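Local coordinates for pantothenate kinase (Coxiella burnetii, PDB 3TQC), which catalyses the ATP-dependent phosphorylation of (R)-pantothenate to (R)-4'-phosphopantothenate, the first step of coenzyme A biosynthesis, at the interface of chains A and B. Coordinates in Å, arbitrary orientation; residue numbers count along the deposited sequence, not the author numbering. Chains: chain A/B, Pantothenate kinase.

Contact 1: the interface of chains A and B. Residues chain A 13-15, 319; chain B 165, 168-169, 226.
A:Ile13, A:Thr14 and A:Pro15 lie against the end of helix 157-168 of chain B and the following B:Ser169 in this part of the two-fold interface between two copies of a prokaryotic pantothenate kinase, a P-loop kinase of the phosphoribulokinase/uridine kinase family. The serine meets all three residues of this segment. Its methylene meets the gamma-methyl branch of A:Ile13, CG2 to CB 3.3 Å, tighter than usual carbon contact. That branch is turned towards the partner because CG2 stands anti to the backbone N, while CG1 (chi1 -72°) lies beside that nitrogen. The hydroxyl OG of B:Ser169 rests over the peptide link between A:Thr14 and A:Pro15, 3.1 Å from A:Thr14 C. A proline nitrogen carries no hydrogen within a chain, so this approach is best read as packing. The proline ring meets B:Asn165 obliquely, its CG 3.4 Å from the amide oxygen OD1.

Across the other half of the patch, A:Arg319 at the end of strand 313-319 crosses the B:Lys168 side chain at about a right angle. NH2 lies 3.8 Å from the aliphatic CG, and the lysine CD is at the edge of the guanidinium, in its plane. The terminal nitrogens, NH2 and NZ, remain 5.0 Å apart, so the like charges do not touch. Water 1 joins the chains: it is 2.7 Å from B:Lys168 O and also bonds A:Pro15 O and both NE and NH2 of A:Arg319, which hold it in the guanidinium plane. Water 2 links A:Thr14 N to B:Ser169 O, the latter at a long 3.3 Å.

Further out, B:Ser169 OG donates to the helix carbonyl B:Asn165 O at 2.6 Å, from 41° above the carbonyl plane, fixing the hydroxyl's rotation. One face of the B:Phe226 ring, from the 3-10 helix 223-226, lies under the backbone nitrogen of B:Asn165, which sits toward the rim.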
loop_
_atom_site.group_PDB
_atom_site.type_symbol
_atom_site.label_atom_id
_atom_site.label_comp_id
_atom_site.label_asym_id
_atom_site.label_seq_id
_atom_site.Cartn_x
_atom_site.Cartn_y
_atom_site.Cartn_z
ATOM N N ILE A 13 -10.572 17.117 -10.365
ATOM C CA ILE A 13 -9.735 15.901 -10.586
ATOM C C ILE A 13 -9.688 15.048 -9.335
ATOM O O ILE A 13 -9.325 15.530 -8.274
ATOM C CB ILE A 13 -8.308 16.290 -11.002
ATOM C CG1 ILE A 13 -8.326 16.828 -12.437
ATOM C CG2 ILE A 13 -7.389 15.100 -10.883
ATOM C CD1 ILE A 13 -7.405 18.002 -12.651
ATOM N N THR A 14 -10.051 13.779 -9.467
ATOM C CA THR A 14 -10.204 12.922 -8.307
ATOM C C THR A 14 -9.940 11.452 -8.611
ATOM O O THR A 14 -10.343 10.946 -9.649
ATOM C CB THR A 14 -11.618 13.066 -7.683
ATOM O OG1 THR A 14 -11.713 12.228 -6.529
ATOM C CG2 THR A 14 -12.707 12.691 -8.680
ATOM N N PRO A 15 -9.237 10.766 -7.706
ATOM C CA PRO A 15 -8.912 9.385 -7.945
ATOM C C PRO A 15 -10.032 8.438 -7.501
ATOM O O PRO A 15 -9.857 7.215 -7.558
ATOM C CB PRO A 15 -7.657 9.180 -7.087
ATOM C CG PRO A 15 -7.841 10.116 -5.927
ATOM C CD PRO A 15 -8.556 11.302 -6.509
ATOM N N ARG A 319 -11.921 4.116 -5.104
ATOM C CA ARG A 319 -10.786 4.431 -5.964
ATOM C C ARG A 319 -11.078 3.939 -7.382
ATOM O O ARG A 319 -11.646 2.844 -7.581
ATOM C CB ARG A 319 -9.479 3.814 -5.439
ATOM C CG ARG A 319 -8.820 4.608 -4.298
ATOM C CD ARG A 319 -8.242 5.939 -4.763
ATOM N NE ARG A 319 -7.358 5.741 -5.906
ATOM C CZ ARG A 319 -6.104 5.318 -5.816
ATOM N NH1 ARG A 319 -5.556 5.054 -4.632
ATOM N NH2 ARG A 319 -5.396 5.155 -6.921
ATOM N N ASN B 165 -1.484 11.317 -8.690
ATOM C CA ASN B 165 -2.892 11.551 -8.437
ATOM C C ASN B 165 -3.609 11.862 -9.736
ATOM O O ASN B 165 -4.662 11.330 -10.002
ATOM C CB ASN B 165 -3.079 12.712 -7.451
ATOM C CG ASN B 165 -4.524 12.956 -7.106
ATOM O OD1 ASN B 165 -5.184 12.090 -6.539
ATOM N ND2 ASN B 165 -5.030 14.135 -7.451
ATOM N N LYS B 168 -4.023 8.758 -11.849
ATOM C CA LYS B 168 -4.972 7.839 -11.256
ATOM C C LYS B 168 -6.342 8.454 -11.138
ATOM O O LYS B 168 -7.280 7.791 -10.685
ATOM C CB LYS B 168 -4.475 7.370 -9.886
ATOM C CG LYS B 168 -3.449 6.227 -9.978
ATOM C CD LYS B 168 -4.056 4.980 -10.613
ATOM C CE LYS B 168 -3.295 3.726 -10.238
ATOM N NZ LYS B 168 -3.903 2.525 -10.841
ATOM N N SER B 169 -6.457 9.714 -11.548
ATOM C CA SER B 169 -7.735 10.378 -11.676
ATOM C C SER B 169 -8.257 10.334 -13.118
ATOM O O SER B 169 -9.369 10.737 -13.373
ATOM C CB SER B 169 -7.616 11.812 -11.215
ATOM O OG SER B 169 -7.193 11.864 -9.885
ATOM N N PHE B 226 -0.645 5.200 -5.111
ATOM C CA PHE B 226 -0.973 5.453 -6.507
ATOM C C PHE B 226 -0.461 4.409 -7.464
ATOM O O PHE B 226 -0.622 4.543 -8.692
ATOM C CB PHE B 226 -0.470 6.817 -6.916
ATOM C CG PHE B 226 -1.158 7.909 -6.219
ATOM C CD1 PHE B 226 -0.545 8.582 -5.190
ATOM C CD2 PHE B 226 -2.458 8.228 -6.552
ATOM C CE1 PHE B 226 -1.204 9.592 -4.524
ATOM C CE2 PHE B 226 -3.125 9.217 -5.894
ATOM C CZ PHE B 226 -2.495 9.911 -4.875
HETATM O O HOH W 1 -7.495 5.735 -8.902
HETATM O O HOH W 2 -11.194 13.109 -12.033
#

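Contact 2: the interface of chains A and B. Residues chain A 219-221; chain B 295-296, 299.
In A:Val221, chi1 of -64° sets CG1 opposite the carbonyl carbon and beside the backbone N, and this methyl is the branch that meets B:Asn299. The asparagine has a similar first torsion, which carries its carboxamide away from its own carbonyl carbon and towards A:Leu219. Residues 219-221 of chain A form a loop, and the partner residues belong to the 3-10 helix 295-300 of chain B; together they make a small part of the two-fold kinase dimer interface seen in the deposited assembly.

The apolar evidence is modest but consistent. A:Val221 CG1 lies 3.7 Å from B:Asn299 CB, the two side chains approaching at a slant, and the same methyl is 3.9 Å from the backbone oxygen B:Asn299 O. B:Asn299 therefore offers its methylene to the valine and the nitrogen side of its amide to the leucine: ND2 is 3.9 Å from A:Leu219 CD1, a van der Waals approach to a methyl. The other leucine methyl, CD2, points towards the carbonyl B:Leu295 O at 4.2 Å. The two branches of A:Leu219 thus reach different residues of the 3-10 helix, and this residue buries 42 Å² against the partner, compared with 52 Å² for B:Asn299.

The hydrogen bond that crosses this patch runs between backbones. A:Gln220 hides a mere 4 Å² and joins chiefly through its backbone amide, with CB 3.9 Å from B:Pro296 O. That amide provides the directed contact, needing no particular side chain on the donor, and B:Pro296 accepts through its backbone carbonyl. The bond is nearly straight at the hydrogen, 164°, although the donor is tilted 21° from the carbonyl plane; A:Gln220 N stands 2.7 Å from B:Pro296 O.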
loop_
_atom_site.group_PDB
_atom_site.type_symbol
_atom_site.label_atom_id
_atom_site.label_comp_id
_atom_site.label_asym_id
_atom_site.label_seq_id
_atom_site.Cartn_x
_atom_site.Cartn_y
_atom_site.Cartn_z
ATOM N N LEU A 219 13.957 -2.309 9.166
ATOM C CA LEU A 219 13.066 -2.683 8.079
ATOM C C LEU A 219 11.674 -2.157 8.400
ATOM O O LEU A 219 11.262 -2.165 9.554
ATOM C CB LEU A 219 13.006 -4.201 7.900
ATOM C CG LEU A 219 14.318 -4.944 7.666
ATOM C CD1 LEU A 219 14.066 -6.446 7.631
ATOM C CD2 LEU A 219 14.998 -4.488 6.380
ATOM N N GLN A 220 10.957 -1.689 7.382
ATOM C CA GLN A 220 9.637 -1.119 7.593
ATOM C C GLN A 220 8.608 -1.710 6.647
ATOM O O GLN A 220 8.745 -1.634 5.417
ATOM C CB GLN A 220 9.653 0.404 7.424
ATOM C CG GLN A 220 10.413 1.169 8.504
ATOM C CD GLN A 220 9.858 0.943 9.899
ATOM O OE1 GLN A 220 8.674 0.646 10.071
ATOM N NE2 GLN A 220 10.718 1.066 10.903
ATOM N N VAL A 221 7.577 -2.292 7.245
ATOM C CA VAL A 221 6.381 -2.673 6.527
ATOM C C VAL A 221 5.220 -2.196 7.346
ATOM O O VAL A 221 5.317 -2.032 8.556
ATOM C CB VAL A 221 6.257 -4.190 6.340
ATOM C CG1 VAL A 221 7.400 -4.702 5.458
ATOM C CG2 VAL A 221 6.246 -4.886 7.707
ATOM N N LEU B 295 16.481 0.470 1.186
ATOM C CA LEU B 295 16.480 -0.923 1.637
ATOM C C LEU B 295 15.496 -1.220 2.778
ATOM O O LEU B 295 14.906 -2.295 2.816
ATOM C CB LEU B 295 17.896 -1.322 2.076
ATOM C CG LEU B 295 18.225 -2.806 2.163
ATOM C CD1 LEU B 295 18.016 -3.491 0.806
ATOM C CD2 LEU B 295 19.670 -3.003 2.661
ATOM N N PRO B 296 15.313 -0.274 3.715
ATOM C CA PRO B 296 14.325 -0.503 4.752
ATOM C C PRO B 296 12.910 -0.756 4.243
ATOM O O PRO B 296 12.114 -1.344 4.949
ATOM C CB PRO B 296 14.368 0.796 5.550
ATOM C CG PRO B 296 15.759 1.242 5.407
ATOM C CD PRO B 296 16.127 0.921 4.008
ATOM N N ASN B 299 10.825 -4.716 1.661
ATOM C CA ASN B 299 9.814 -5.731 1.886
ATOM C C ASN B 299 8.407 -5.215 1.629
ATOM O O ASN B 299 7.444 -5.953 1.797
ATOM C CB ASN B 299 9.967 -6.334 3.283
ATOM C CG ASN B 299 11.252 -7.154 3.417
ATOM O OD1 ASN B 299 11.830 -7.590 2.414
ATOM N ND2 ASN B 299 11.707 -7.361 4.647
#

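Contact 1 and contact 2 have C-alpha centres about 26 Å apart and share no residues, so they sample separate stretches of one A/B interface. In contact 1, the start of the modelled chain and the final strand of chain A face the end of helix 157-168 and its surroundings in chain B; in contact 2, a chain A loop faces the 3-10 helix 295-300. Two-fold symmetry repeats each with the chains exchanged. Contact 1 combines direct packing with water bridges, while contact 2 has a direct backbone bond. The separation shows an association not confined to one spot, though the structure alone does not show that the dimer forms in solution.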